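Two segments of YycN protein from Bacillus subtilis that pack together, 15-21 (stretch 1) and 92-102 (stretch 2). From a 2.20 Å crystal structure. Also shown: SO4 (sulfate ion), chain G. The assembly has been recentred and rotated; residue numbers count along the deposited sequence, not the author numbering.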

# COMPACT_ATOMS: atom_id res chain seq x y z
N SER B 15 -26.35 -10.17 1.96
CA SER B 15 -25.23 -10.54 1.09
C SER B 15 -23.98 -10.81 1.93
O SER B 15 -23.14 -11.64 1.58
CB SER B 15 -24.92 -9.41 0.10
OG SER B 15 -26.01 -9.15 -0.76
N TYR B 16 -23.85 -10.07 3.02
CA TYR B 16 -22.71 -10.26 3.91
C TYR B 16 -22.87 -11.63 4.60
O TYR B 16 -21.92 -12.41 4.66
CB TYR B 16 -22.64 -9.15 4.96
CG TYR B 16 -21.78 -9.51 6.15
CD1 TYR B 16 -20.40 -9.57 6.04
CD2 TYR B 16 -22.35 -9.82 7.38
CE1 TYR B 16 -19.61 -9.94 7.14
CE2 TYR B 16 -21.57 -10.20 8.48
CZ TYR B 16 -20.21 -10.26 8.35
OH TYR B 16 -19.44 -10.64 9.41
N LEU B 17 -24.07 -11.90 5.10
CA LEU B 17 -24.36 -13.16 5.78
C LEU B 17 -23.98 -14.37 4.94
O LEU B 17 -23.26 -15.26 5.40
CB LEU B 17 -25.84 -13.22 6.15
CG LEU B 17 -26.34 -14.34 7.08
CD1 LEU B 17 -27.66 -13.92 7.68
CD2 LEU B 17 -26.49 -15.65 6.33
N THR B 18 -24.45 -14.40 3.70
CA THR B 18 -24.16 -15.49 2.78
C THR B 18 -22.65 -15.59 2.57
O THR B 18 -22.10 -16.68 2.49
CB THR B 18 -24.83 -15.26 1.41
OG1 THR B 18 -26.24 -15.22 1.59
CG2 THR B 18 -24.46 -16.36 0.44
N TYR B 19 -22.00 -14.45 2.48
CA TYR B 19 -20.56 -14.42 2.29
C TYR B 19 -19.85 -14.98 3.52
O TYR B 19 -19.22 -16.03 3.45
CB TYR B 19 -20.12 -12.97 2.02
CG TYR B 19 -18.64 -12.74 1.83
CD1 TYR B 19 -17.75 -12.81 2.91
CD2 TYR B 19 -18.13 -12.38 0.58
CE1 TYR B 19 -16.39 -12.52 2.75
CE2 TYR B 19 -16.78 -12.08 0.41
CZ TYR B 19 -15.91 -12.16 1.49
OH TYR B 19 -14.59 -11.85 1.31
N THR B 20 -19.99 -14.29 4.65
CA THR B 20 -19.33 -14.72 5.88
C THR B 20 -19.62 -16.17 6.27
O THR B 20 -18.71 -16.94 6.59
CB THR B 20 -19.68 -13.79 7.08
OG1 THR B 20 -19.02 -14.28 8.26
CG2 THR B 20 -21.18 -13.76 7.33
N THR B 21 -20.89 -16.55 6.23
CA THR B 21 -21.28 -17.92 6.57
C THR B 21 -20.53 -18.96 5.75
O THR B 21 -19.98 -19.92 6.29
CB THR B 21 -22.80 -18.14 6.37
OG1 THR B 21 -23.53 -17.30 7.27
CG2 THR B 21 -23.17 -19.59 6.67
N TYR B 92 -16.50 -10.12 16.03
CA TYR B 92 -16.94 -11.36 15.41
C TYR B 92 -16.39 -11.47 14.00
O TYR B 92 -16.10 -12.57 13.54
CB TYR B 92 -18.48 -11.44 15.38
CG TYR B 92 -19.08 -12.03 16.64
CD1 TYR B 92 -18.84 -13.35 16.99
CD2 TYR B 92 -19.79 -11.23 17.54
CE1 TYR B 92 -19.26 -13.87 18.20
CE2 TYR B 92 -20.22 -11.75 18.76
CZ TYR B 92 -19.95 -13.06 19.09
OH TYR B 92 -20.29 -13.56 20.33
N ASP B 93 -16.20 -10.36 13.30
CA ASP B 93 -15.72 -10.50 11.94
C ASP B 93 -15.11 -9.21 11.40
O ASP B 93 -15.59 -8.11 11.68
CB ASP B 93 -16.89 -10.97 11.06
CG ASP B 93 -16.44 -11.50 9.70
OD1 ASP B 93 -15.32 -12.01 9.58
OD2 ASP B 93 -17.24 -11.41 8.75
N PHE B 94 -14.05 -9.38 10.64
CA PHE B 94 -13.33 -8.27 10.05
C PHE B 94 -12.47 -8.73 8.89
O PHE B 94 -11.74 -9.73 8.98
CB PHE B 94 -12.45 -7.59 11.08
CG PHE B 94 -11.34 -6.80 10.47
CD1 PHE B 94 -11.60 -5.59 9.84
CD2 PHE B 94 -10.03 -7.28 10.48
CE1 PHE B 94 -10.58 -4.87 9.23
CE2 PHE B 94 -8.99 -6.58 9.88
CZ PHE B 94 -9.26 -5.36 9.25
N GLY B 95 -12.53 -7.99 7.80
CA GLY B 95 -11.74 -8.36 6.65
C GLY B 95 -12.10 -7.46 5.51
O GLY B 95 -13.05 -6.69 5.58
N LEU B 96 -11.33 -7.57 4.43
CA LEU B 96 -11.54 -6.76 3.26
C LEU B 96 -11.85 -7.67 2.10
O LEU B 96 -11.52 -8.85 2.13
CB LEU B 96 -10.28 -5.94 2.96
CG LEU B 96 -10.08 -4.52 3.50
CD1 LEU B 96 -10.72 -4.33 4.85
CD2 LEU B 96 -8.59 -4.27 3.53
N TYR B 97 -12.51 -7.13 1.09
CA TYR B 97 -12.80 -7.93 -0.08
C TYR B 97 -11.51 -8.10 -0.88
O TYR B 97 -10.61 -7.26 -0.82
CB TYR B 97 -13.87 -7.28 -0.94
CG TYR B 97 -15.19 -7.20 -0.25
CD1 TYR B 97 -15.55 -6.05 0.46
CD2 TYR B 97 -16.07 -8.28 -0.25
CE1 TYR B 97 -16.75 -5.98 1.13
CE2 TYR B 97 -17.28 -8.22 0.42
CZ TYR B 97 -17.61 -7.06 1.12
OH TYR B 97 -18.81 -6.99 1.79
N GLU B 98 -11.45 -9.21 -1.62
CA GLU B 98 -10.30 -9.57 -2.44
C GLU B 98 -9.73 -8.39 -3.26
O GLU B 98 -8.55 -8.07 -3.15
CB GLU B 98 -10.70 -10.75 -3.35
CG GLU B 98 -9.59 -11.78 -3.60
CD GLU B 98 -10.11 -13.15 -4.06
OE1 GLU B 98 -10.77 -13.86 -3.26
OE2 GLU B 98 -9.85 -13.54 -5.23
N PRO B 99 -10.57 -7.72 -4.06
CA PRO B 99 -10.10 -6.60 -4.87
C PRO B 99 -9.51 -5.38 -4.12
O PRO B 99 -8.96 -4.49 -4.75
CB PRO B 99 -11.33 -6.22 -5.70
CG PRO B 99 -12.45 -6.58 -4.79
CD PRO B 99 -12.02 -7.91 -4.25
N TYR B 100 -9.61 -5.36 -2.79
CA TYR B 100 -9.10 -4.24 -2.01
C TYR B 100 -7.99 -4.62 -1.02
O TYR B 100 -7.60 -3.82 -0.17
CB TYR B 100 -10.25 -3.55 -1.28
CG TYR B 100 -11.23 -2.87 -2.20
CD1 TYR B 100 -10.86 -1.75 -2.95
CD2 TYR B 100 -12.54 -3.34 -2.33
CE1 TYR B 100 -11.77 -1.13 -3.79
CE2 TYR B 100 -13.46 -2.72 -3.18
CZ TYR B 100 -13.06 -1.61 -3.90
OH TYR B 100 -13.96 -0.97 -4.73
N ARG B 101 -7.51 -5.86 -1.12
CA ARG B 101 -6.42 -6.34 -0.26
C ARG B 101 -5.10 -5.99 -0.92
O ARG B 101 -5.07 -5.71 -2.12
CB ARG B 101 -6.48 -7.86 -0.11
CG ARG B 101 -7.71 -8.38 0.57
CD ARG B 101 -7.73 -9.89 0.52
NE ARG B 101 -9.04 -10.39 0.91
CZ ARG B 101 -9.43 -11.65 0.79
NH1 ARG B 101 -8.62 -12.57 0.28
NH2 ARG B 101 -10.66 -12.00 1.17
N GLY B 102 -4.02 -6.01 -0.15
CA GLY B 102 -2.70 -5.70 -0.69
C GLY B 102 -2.41 -4.23 -0.89
O GLY B 102 -1.62 -3.85 -1.75
S SO4 G . -3.86 -5.43 3.33
O1 SO4 G . -3.23 -5.57 4.65
O2 SO4 G . -2.87 -4.88 2.38
O3 SO4 G . -5.01 -4.50 3.43
O4 SO4 G . -4.31 -6.73 2.84

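The contact joins a helix, 15-21, to a strand, 92-96, and to the turn that follows it. The helix and strand axes run at 92° to each other. The axes come no nearer than 11.1 Å, and every contact within 4.5 Å involves a side chain of the helix. The interaction is small: 236 Å² of surface is buried, counting both sides. The closest CA pair in the register, Thr-20 CA to Asp-93 CA, is still 8.2 Å apart.

Three helix residues, Tyr-16, Tyr-19 and Thr-20, supply one side of the contact, as expected for positions spaced by three or four along a helix. All three have chi1 in the t well. For Tyr-19 and Thr-20 the CA-to-CB bond already points toward the other stretch. For Tyr-16 it points sideways, yet with chi1 at 162° and chi2 at 71° the ring brings its hydroxyl to the strand. Thr-18 and Thr-21, both with chi1 in the m well, and Leu-17, with chi1 t, lie on faces of the helix out of reach; Thr-21 OG1 donates to its own helix, at Leu-17 O, 2.8 Å away.

The polar centre is Asp-93. Its CA-to-CB bond points toward the helix, and chi1 at -165° (t) with chi2 at 29° presents OD2 to two hydroxyls. Tyr-16 OH donates to Asp-93 OD2 at 2.4 Å, a very short hydrogen bond, and the carboxylate oxygen sits at the edge of the tyrosine ring, near its plane, where the O-H of a phenol prefers to lie. Thr-20 OG1 approaches the same Asp-93 OD2 at 3.4 Å. This second bond is weak, and its proton has another acceptor within reach.

Alternation along the strand explains which neighbours take part. Phe-94 and Leu-96 point their CA-to-CB bonds away from the helix, while Gly-95, between them, has no side chain to offer.

Beyond the strand, Tyr-97 meets Tyr-19 in an aromatic pair. The ring centroids are 5.5 Å apart and the planes are inclined at 75°, an offset edge-to-face arrangement in which the edge of Tyr-97 is turned toward the face of Tyr-19. The closest atoms are Tyr-19 CE2 and Tyr-97 CE2, at 3.9 Å. The CA-to-CB bond of Tyr-97 points sideways, but chi1 at -65° (m) and chi2 at 94° bring the end of its ring nearer to the helix.

Arg-101 completes this side of the contact. Its chain is extended beyond an m chi1 (-64°), with chi2 and chi3 both t, and Arg-101 NE donates to Leu-96 O at 3.2 Å with an N-H...acceptor angle of 162°. Arg-101 NH2 makes a weak bond to Leu-96 O at 3.4 Å and 144°. So held, the guanidinium places Arg-101 NH2 3.9 Å from Tyr-19 OH, which lies at its edge, too far for a hydrogen bond; that hydroxyl is satisfied elsewhere in the structure.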